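Local coordinates for protein N-glycosylase/DNA lyase (Methanocaldococcus jannaschii, PDB 3FHF) that is a largely helical DNA repair protein of the 8-oxoguanine DNA glycosylase family, in the helix-hairpin-helix clan, at residues L76-L81 against K95-I100. Numbering follows the deposited sequence.
Sequences LPREEL and KRAEYI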
ATOM      1  N   LEU A  76     -22.690  -8.138   2.913  1.00 36.74           N
ATOM      2  CA  LEU A  76     -22.861  -9.321   2.074  1.00 35.29           C
ATOM      3  C   LEU A  76     -22.403 -10.637   2.694  1.00 36.09           C
ATOM      4  O   LEU A  76     -21.330 -10.719   3.291  1.00 34.76           O
ATOM      5  CB  LEU A  76     -22.123  -9.131   0.747  1.00 33.09           C
ATOM      6  CG  LEU A  76     -22.633  -8.053  -0.208  1.00 33.26           C
ATOM      7  CD1 LEU A  76     -21.591  -7.815  -1.289  1.00 31.20           C
ATOM      8  CD2 LEU A  76     -23.961  -8.480  -0.821  1.00 31.38           C
ATOM      9  N   PRO A  77     -23.223 -11.692   2.565  1.00 35.45           N
ATOM     10  CA  PRO A  77     -22.831 -12.985   3.126  1.00 35.77           C
ATOM     11  C   PRO A  77     -21.738 -13.587   2.240  1.00 35.26           C
ATOM     12  O   PRO A  77     -21.610 -13.224   1.070  1.00 34.91           O
ATOM     13  CB  PRO A  77     -24.132 -13.787   3.088  1.00 36.24           C
ATOM     14  CG  PRO A  77     -24.834 -13.227   1.899  1.00 36.86           C
ATOM     15  CD  PRO A  77     -24.604 -11.738   2.056  1.00 36.54           C
ATOM     16  N   ARG A  78     -20.948 -14.489   2.810  1.00 35.18           N
ATOM     17  CA  ARG A  78     -19.858 -15.148   2.094  1.00 36.50           C
ATOM     18  C   ARG A  78     -20.182 -15.412   0.626  1.00 36.92           C
ATOM     19  O   ARG A  78     -19.490 -14.933  -0.277  1.00 35.85           O
ATOM     20  CB  ARG A  78     -19.533 -16.477   2.773  1.00 39.30           C
ATOM     21  CG  ARG A  78     -18.338 -17.223   2.201  1.00 41.04           C
ATOM     22  CD  ARG A  78     -17.050 -16.783   2.868  1.00 42.73           C
ATOM     23  NE  ARG A  78     -16.053 -17.852   2.877  1.00 44.58           N
ATOM     24  CZ  ARG A  78     -15.428 -18.313   1.798  1.00 44.70           C
ATOM     25  NH1 ARG A  78     -15.686 -17.802   0.601  1.00 44.58           N
ATOM     26  NH2 ARG A  78     -14.544 -19.294   1.919  1.00 44.57           N
ATOM     27  N   GLU A  79     -21.241 -16.185   0.401  1.00 37.26           N
ATOM     28  CA  GLU A  79     -21.673 -16.564  -0.938  0.50 37.57           C
ATOM     29  C   GLU A  79     -21.939 -15.405  -1.894  1.00 37.64           C
ATOM     30  O   GLU A  79     -21.525 -15.450  -3.051  1.00 37.29           O
ATOM     31  CB  GLU A  79     -22.926 -17.448  -0.857  0.50 37.78           C
ATOM     32  CG  GLU A  79     -24.056 -16.871  -0.011  0.50 38.06           C
ATOM     33  CD  GLU A  79     -23.941 -17.239   1.460  0.50 38.33           C
ATOM     34  OE1 GLU A  79     -22.868 -17.014   2.058  0.50 37.49           O
ATOM     35  OE2 GLU A  79     -24.933 -17.752   2.022  0.50 38.17           O
ATOM     36  N   GLU A  80     -22.631 -14.375  -1.421  1.00 38.16           N
ATOM     37  CA  GLU A  80     -22.935 -13.235  -2.280  1.00 39.19           C
ATOM     38  C   GLU A  80     -21.710 -12.400  -2.629  1.00 38.15           C
ATOM     39  O   GLU A  80     -21.631 -11.832  -3.720  1.00 38.84           O
ATOM     40  CB  GLU A  80     -23.997 -12.346  -1.634  1.00 41.86           C
ATOM     41  CG  GLU A  80     -25.357 -13.011  -1.519  1.00 47.07           C
ATOM     42  CD  GLU A  80     -26.494 -12.012  -1.513  1.00 48.79           C
ATOM     43  OE1 GLU A  80     -26.525 -11.140  -0.619  1.00 50.46           O
ATOM     44  OE2 GLU A  80     -27.360 -12.102  -2.408  1.00 51.63           O
ATOM     45  N   LEU A  81     -20.757 -12.324  -1.707  1.00 35.73           N
ATOM     46  CA  LEU A  81     -19.541 -11.554  -1.940  1.00 33.92           C
ATOM     47  C   LEU A  81     -18.640 -12.293  -2.921  1.00 34.15           C
ATOM     48  O   LEU A  81     -18.052 -11.694  -3.824  1.00 33.34           O
ATOM     49  CB  LEU A  81     -18.789 -11.331  -0.625  1.00 31.60           C
ATOM     50  CG  LEU A  81     -17.505 -10.501  -0.720  1.00 30.51           C
ATOM     51  CD1 LEU A  81     -17.804  -9.140  -1.349  1.00 30.03           C
ATOM     52  CD2 LEU A  81     -16.917 -10.326   0.673  1.00 31.18           C
ATOM     53  N   LYS A  95     -10.803 -17.004  -2.222  1.00 35.74           N
ATOM     54  CA  LYS A  95      -9.940 -16.690  -1.082  1.00 34.86           C
ATOM     55  C   LYS A  95     -10.164 -15.285  -0.523  1.00 33.66           C
ATOM     56  O   LYS A  95     -10.269 -15.102   0.692  1.00 32.80           O
ATOM     57  CB  LYS A  95      -8.466 -16.822  -1.466  1.00 37.55           C
ATOM     58  CG  LYS A  95      -7.952 -18.242  -1.602  1.00 40.42           C
ATOM     59  CD  LYS A  95      -6.465 -18.219  -1.922  1.00 42.01           C
ATOM     60  CE  LYS A  95      -5.907 -19.613  -2.119  1.00 44.44           C
ATOM     61  NZ  LYS A  95      -4.457 -19.562  -2.456  1.00 46.26           N
ATOM     62  N   ARG A  96     -10.228 -14.293  -1.410  1.00 30.52           N
ATOM     63  CA  ARG A  96     -10.416 -12.913  -0.980  1.00 30.19           C
ATOM     64  C   ARG A  96     -11.747 -12.704  -0.263  1.00 29.83           C
ATOM     65  O   ARG A  96     -11.821 -11.958   0.714  1.00 29.36           O
ATOM     66  CB  ARG A  96     -10.293 -11.960  -2.175  1.00 27.27           C
ATOM     67  CG  ARG A  96      -8.979 -12.100  -2.942  1.00 27.86           C
ATOM     68  CD  ARG A  96      -7.757 -12.019  -2.017  1.00 27.95           C
ATOM     69  NE  ARG A  96      -6.551 -12.505  -2.687  1.00 28.63           N
ATOM     70  CZ  ARG A  96      -5.859 -11.817  -3.590  1.00 30.83           C
ATOM     71  NH1 ARG A  96      -6.236 -10.592  -3.931  1.00 27.82           N
ATOM     72  NH2 ARG A  96      -4.809 -12.372  -4.186  1.00 31.22           N
ATOM     73  N   ALA A  97     -12.795 -13.368  -0.742  1.00 29.45           N
ATOM     74  CA  ALA A  97     -14.110 -13.253  -0.119  1.00 30.53           C
ATOM     75  C   ALA A  97     -14.052 -13.791   1.312  1.00 30.01           C
ATOM     76  O   ALA A  97     -14.688 -13.251   2.222  1.00 29.57           O
ATOM     77  CB  ALA A  97     -15.145 -14.033  -0.931  1.00 31.50           C
ATOM     78  N   GLU A  98     -13.295 -14.866   1.503  1.00 29.24           N
ATOM     79  CA  GLU A  98     -13.152 -15.461   2.824  1.00 30.59           C
ATOM     80  C   GLU A  98     -12.360 -14.537   3.758  1.00 29.08           C
ATOM     81  O   GLU A  98     -12.768 -14.297   4.894  1.00 28.27           O
ATOM     82  CB  GLU A  98     -12.459 -16.821   2.718  1.00 32.32           C
ATOM     83  CG  GLU A  98     -11.957 -17.348   4.046  1.00 36.90           C
ATOM     84  CD  GLU A  98     -11.317 -18.716   3.933  1.00 41.09           C
ATOM     85  OE1 GLU A  98     -10.614 -18.969   2.930  1.00 43.88           O
ATOM     86  OE2 GLU A  98     -11.509 -19.535   4.857  1.00 44.00           O
ATOM     87  N   TYR A  99     -11.231 -14.023   3.279  1.00 27.70           N
ATOM     88  CA  TYR A  99     -10.415 -13.122   4.090  1.00 26.78           C
ATOM     89  C   TYR A  99     -11.236 -11.926   4.566  1.00 25.92           C
ATOM     90  O   TYR A  99     -11.190 -11.547   5.741  1.00 23.58           O
ATOM     91  CB  TYR A  99      -9.220 -12.597   3.295  1.00 26.55           C
ATOM     92  CG  TYR A  99      -8.229 -13.643   2.832  1.00 30.41           C
ATOM     93  CD1 TYR A  99      -8.009 -14.807   3.567  1.00 31.01           C
ATOM     94  CD2 TYR A  99      -7.472 -13.439   1.677  1.00 31.74           C
ATOM     95  CE1 TYR A  99      -7.054 -15.745   3.160  1.00 33.39           C
ATOM     96  CE2 TYR A  99      -6.516 -14.367   1.265  1.00 34.31           C
ATOM     97  CZ  TYR A  99      -6.316 -15.516   2.011  1.00 34.17           C
ATOM     98  OH  TYR A  99      -5.374 -16.430   1.598  1.00 37.56           O
ATOM     99  N   ILE A 100     -11.980 -11.332   3.640  1.00 24.01           N
ATOM    100  CA  ILE A 100     -12.804 -10.172   3.949  1.00 24.78           C
ATOM    101  C   ILE A 100     -13.832 -10.461   5.034  1.00 24.37           C
ATOM    102  O   ILE A 100     -13.960  -9.698   5.996  1.00 25.61           O
ATOM    103  CB  ILE A 100     -13.515  -9.653   2.679  1.00 24.05           C
ATOM    104  CG1 ILE A 100     -12.472  -9.078   1.716  1.00 22.23           C
ATOM    105  CG2 ILE A 100     -14.553  -8.595   3.048  1.00 23.61           C
ATOM    106  CD1 ILE A 100     -13.014  -8.682   0.355  1.00 20.09           C
TER
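Leu81 and Ala97 bring the first turn of helix 78-87 up to the middle of helix 93-103, their CA atoms 6.0 Å apart, and no hydrogen bond joins the two segments. So near an approach is consistent with the small side chain of Ala97, whose methyl points at the other helix and meets Leu81 side chain to side chain, with CG of Leu81 4.3 Å from CB of Ala97. With CG anti to the backbone N (chi1 -179°), Leu81 reaches across the interface, and its CD2 branch settles 3.8 Å from CG2 of Ile100, a turn further along the partner helix; the two side chains cross at about a right angle. Ile69 of helix 59-69 and the loop residue Arg104 also touch Leu81, while Ile100 touches Cys49 of helix 41-54, so two further helices border the contact. The pair is a helix-loop-helix unit within the all-helical glycosylase fold, its members linked by a short connection, and the centre of the contact lies about 21 Å from the centre of the chain. Pro77 occupies the N-cap position of the first helix, and its carbonyl O accepts the bond from Leu81 N at 3.0 Å. At the more polar border, Arg78 bends at chi2 (88°) and lays its guanidinium over the first carbons of Glu98: CB of Glu98 sits over one face toward the rim, 3.3 Å from NH2 of Arg78. The two side chains lie side by side and point the same way, the guanidinium and carboxylate planes 28° apart. Arg78 NH2 and Glu98 OE1 stay 4.1 Å apart, and because that oxygen lies well out of the guanidinium plane no N-H aims at it; any attraction is probably one of charge alone, beyond salt-bridge range. A weak, long ion pair links Arg78 NH1 to Glu82, one turn along its own helix.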